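Local coordinates for paenibacillus xanthan lyase (Paenibacillus, PDB 6F2P), which cleaves the bacterial polysaccharide xanthan by beta-elimination, probably at the linkage between terminal mannose and glucuronate of its side chains, at residues 669-674 with 708-713. Sequence-based numbering, arbitrary orientation.
Sequences VGLVTS and VNKSAT
The flat carbonyl group of L671 receives N709 N at 2.7 Å, and CB of N709 lies 3.4 Å from the same oxygen, L671 O; V708 CA adds a CH···O contact to it. The second flat group, the carboxamide of N709, is joined to the turn at G670 by a water at its ND2 edge, which accepts from N709 ND2 at 3.0 Å and donates to G670 O. The CB bond of N709 points toward residues 669-674, and CG, anti to the backbone N (chi1 -159°), carries ND2 to this shared water. Beside this link the leucine lies alongside residues 708-709: L671 CB packs 4.2 Å from V708 CG1 and 4.1 Å from N709 CB, while L671 CD2 reaches the N709 carbonyl oxygen.

Both backbones turn here. V669 to V672 form a type II' beta turn, closed by reciprocal backbone bonds between its end residues, with G670 at positive phi. N709 centres an inverse gamma turn in which K710 N bonds V708 O, so the chain bends away directly after pairing. The contact thus marks where the ladder between strands 672-674 and 703-708 ends.

V672 and V708 form an antiparallel non-hydrogen-bonded pair with side chains on one face, and T673 continues the ladder through backbone bonding to D707. On this face V672 touches I659 of strand 656-661, in the facing sheet of the C-terminal beta-sandwich of a family 8 polysaccharide lyase. Across the sheet V708 bonds to M731 of strand 731-736, placing strand 703-708 between that strand and the 667-674 hairpin.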
ATOM      1  N   VAL A 669      15.022   3.480  17.303  1.00 13.53           N
ATOM      2  CA  VAL A 669      14.062   4.058  18.242  1.00 14.70           C
ATOM      3  C   VAL A 669      13.383   2.937  19.029  1.00 17.88           C
ATOM      4  O   VAL A 669      13.038   1.895  18.468  1.00 20.88           O
ATOM      5  CB  VAL A 669      13.001   4.941  17.535  1.00 18.55           C
ATOM      6  CG1 VAL A 669      12.178   4.125  16.564  1.00 13.20           C
ATOM      7  CG2 VAL A 669      12.086   5.623  18.561  1.00 16.16           C
ATOM      8  N   GLY A 670      13.197   3.143  20.330  1.00 13.63           N
ATOM      9  CA  GLY A 670      12.686   2.083  21.174  1.00 16.60           C
ATOM     10  C   GLY A 670      13.676   0.927  21.154  1.00 17.50           C
ATOM     11  O   GLY A 670      14.873   1.128  21.337  1.00 18.09           O
ATOM     12  N   LEU A 671      13.177  -0.283  20.924  1.00 19.18           N
ATOM     13  CA  LEU A 671      14.027  -1.466  20.834  1.00 19.50           C
ATOM     14  C   LEU A 671      14.438  -1.747  19.397  1.00 19.83           C
ATOM     15  O   LEU A 671      15.245  -2.634  19.141  1.00 20.19           O
ATOM     16  CB  LEU A 671      13.292  -2.691  21.388  1.00 17.08           C
ATOM     17  CG  LEU A 671      12.740  -2.539  22.810  1.00 18.45           C
ATOM     18  CD1 LEU A 671      12.088  -3.814  23.273  1.00 15.76           C
ATOM     19  CD2 LEU A 671      13.830  -2.108  23.787  1.00 12.47           C
ATOM     20  N   VAL A 672      13.883  -0.988  18.460  1.00 21.10           N
ATOM     21  CA  VAL A 672      13.956  -1.366  17.059  1.00 15.04           C
ATOM     22  C   VAL A 672      14.949  -0.539  16.253  1.00 17.86           C
ATOM     23  O   VAL A 672      15.008   0.689  16.360  1.00 18.26           O
ATOM     24  CB  VAL A 672      12.567  -1.300  16.391  1.00 13.63           C
ATOM     25  CG1 VAL A 672      12.625  -1.863  14.977  1.00 13.36           C
ATOM     26  CG2 VAL A 672      11.543  -2.053  17.221  1.00 11.96           C
ATOM     27  N   THR A 673      15.732  -1.234  15.441  1.00 18.04           N
ATOM     28  CA  THR A 673      16.625  -0.587  14.505  1.00 18.37           C
ATOM     29  C   THR A 673      16.236  -1.028  13.101  1.00 23.03           C
ATOM     30  O   THR A 673      15.982  -2.214  12.871  1.00 24.28           O
ATOM     31  CB  THR A 673      18.103  -0.959  14.777  1.00 21.63           C
ATOM     32  OG1 THR A 673      18.501  -0.474  16.072  1.00 23.85           O
ATOM     33  CG2 THR A 673      19.009  -0.357  13.719  1.00 14.34           C
ATOM     34  N   SER A 674      16.158  -0.070  12.178  1.00 19.03           N
ATOM     35  CA  SER A 674      15.938  -0.365  10.765  1.00 16.32           C
ATOM     36  C   SER A 674      16.967   0.361   9.922  1.00 17.73           C
ATOM     37  O   SER A 674      17.340   1.495  10.225  1.00 17.20           O
ATOM     38  CB  SER A 674      14.533   0.045  10.318  1.00 20.85           C
ATOM     39  OG  SER A 674      14.389  -0.096   8.911  1.00 17.18           O
ATOM     40  N   VAL A 708      16.026  -6.069  16.913  1.00 22.77           N
ATOM     41  CA  VAL A 708      15.196  -5.793  18.074  1.00 20.93           C
ATOM     42  C   VAL A 708      16.003  -6.025  19.347  1.00 22.79           C
ATOM     43  O   VAL A 708      16.466  -7.131  19.609  1.00 27.05           O
ATOM     44  CB  VAL A 708      13.913  -6.638  18.087  1.00 21.09           C
ATOM     45  CG1 VAL A 708      13.124  -6.380  19.350  1.00 19.86           C
ATOM     46  CG2 VAL A 708      13.073  -6.322  16.876  1.00 19.79           C
ATOM     47  N   ASN A 709      16.165  -4.963  20.128  1.00 25.46           N
ATOM     48  CA  ASN A 709      17.048  -4.949  21.285  1.00 20.85           C
ATOM     49  C   ASN A 709      16.494  -5.743  22.465  1.00 25.66           C
ATOM     50  O   ASN A 709      16.227  -5.189  23.534  1.00 25.13           O
ATOM     51  CB  ASN A 709      17.319  -3.502  21.703  1.00 19.68           C
ATOM     52  CG  ASN A 709      18.579  -3.364  22.525  1.00 21.71           C
ATOM     53  OD1 ASN A 709      19.245  -4.348  22.807  1.00 27.69           O
ATOM     54  ND2 ASN A 709      18.921  -2.136  22.903  1.00 23.75           N
ATOM     55  N   LYS A 710      16.326  -7.046  22.262  1.00 25.39           N
ATOM     56  CA  LYS A 710      15.839  -7.939  23.307  1.00 21.73           C
ATOM     57  C   LYS A 710      16.182  -9.378  22.967  1.00 24.54           C
ATOM     58  O   LYS A 710      16.227  -9.762  21.798  1.00 27.98           O
ATOM     59  CB  LYS A 710      14.331  -7.804  23.501  1.00 18.28           C
ATOM     60  CG  LYS A 710      13.858  -8.415  24.786  1.00 20.11           C
ATOM     61  CD  LYS A 710      12.351  -8.467  24.898  1.00 26.77           C
ATOM     62  CE  LYS A 710      11.922  -8.046  26.292  1.00 38.32           C
ATOM     63  NZ  LYS A 710      12.167  -6.580  26.506  1.00 34.35           N
ATOM     64  N   SER A 711      16.422 -10.172  24.001  1.00 25.22           N
ATOM     65  CA  SER A 711      16.831 -11.556  23.836  1.00 22.62           C
ATOM     66  C   SER A 711      15.630 -12.453  23.586  1.00 19.90           C
ATOM     67  O   SER A 711      14.631 -12.369  24.297  1.00 19.37           O
ATOM     68  CB  SER A 711      17.577 -12.026  25.086  1.00 19.54           C
ATOM     69  OG  SER A 711      18.054 -13.349  24.923  1.00 38.01           O
ATOM     70  N   ALA A 712      15.731 -13.307  22.573  1.00 19.05           N
ATOM     71  CA  ALA A 712      14.722 -14.335  22.343  1.00 22.46           C
ATOM     72  C   ALA A 712      15.342 -15.727  22.455  1.00 25.14           C
ATOM     73  O   ALA A 712      16.555 -15.892  22.329  1.00 30.27           O
ATOM     74  CB  ALA A 712      14.064 -14.151  20.994  1.00 21.09           C
ATOM     75  N   THR A 713      14.501 -16.725  22.690  1.00 25.93           N
ATOM     76  CA  THR A 713      14.970 -18.086  22.904  1.00 26.37           C
ATOM     77  C   THR A 713      14.923 -18.888  21.610  1.00 28.41           C
ATOM     78  O   THR A 713      15.678 -19.838  21.426  1.00 29.36           O
ATOM     79  CB  THR A 713      14.117 -18.795  23.957  1.00 24.53           C
ATOM     80  OG1 THR A 713      12.763 -18.872  23.497  1.00 23.41           O
ATOM     81  CG2 THR A 713      14.164 -18.029  25.258  1.00 22.65           C
TER
HETATM   82  O   HOH W   1      17.415   0.069  21.570  1.00 25.28           O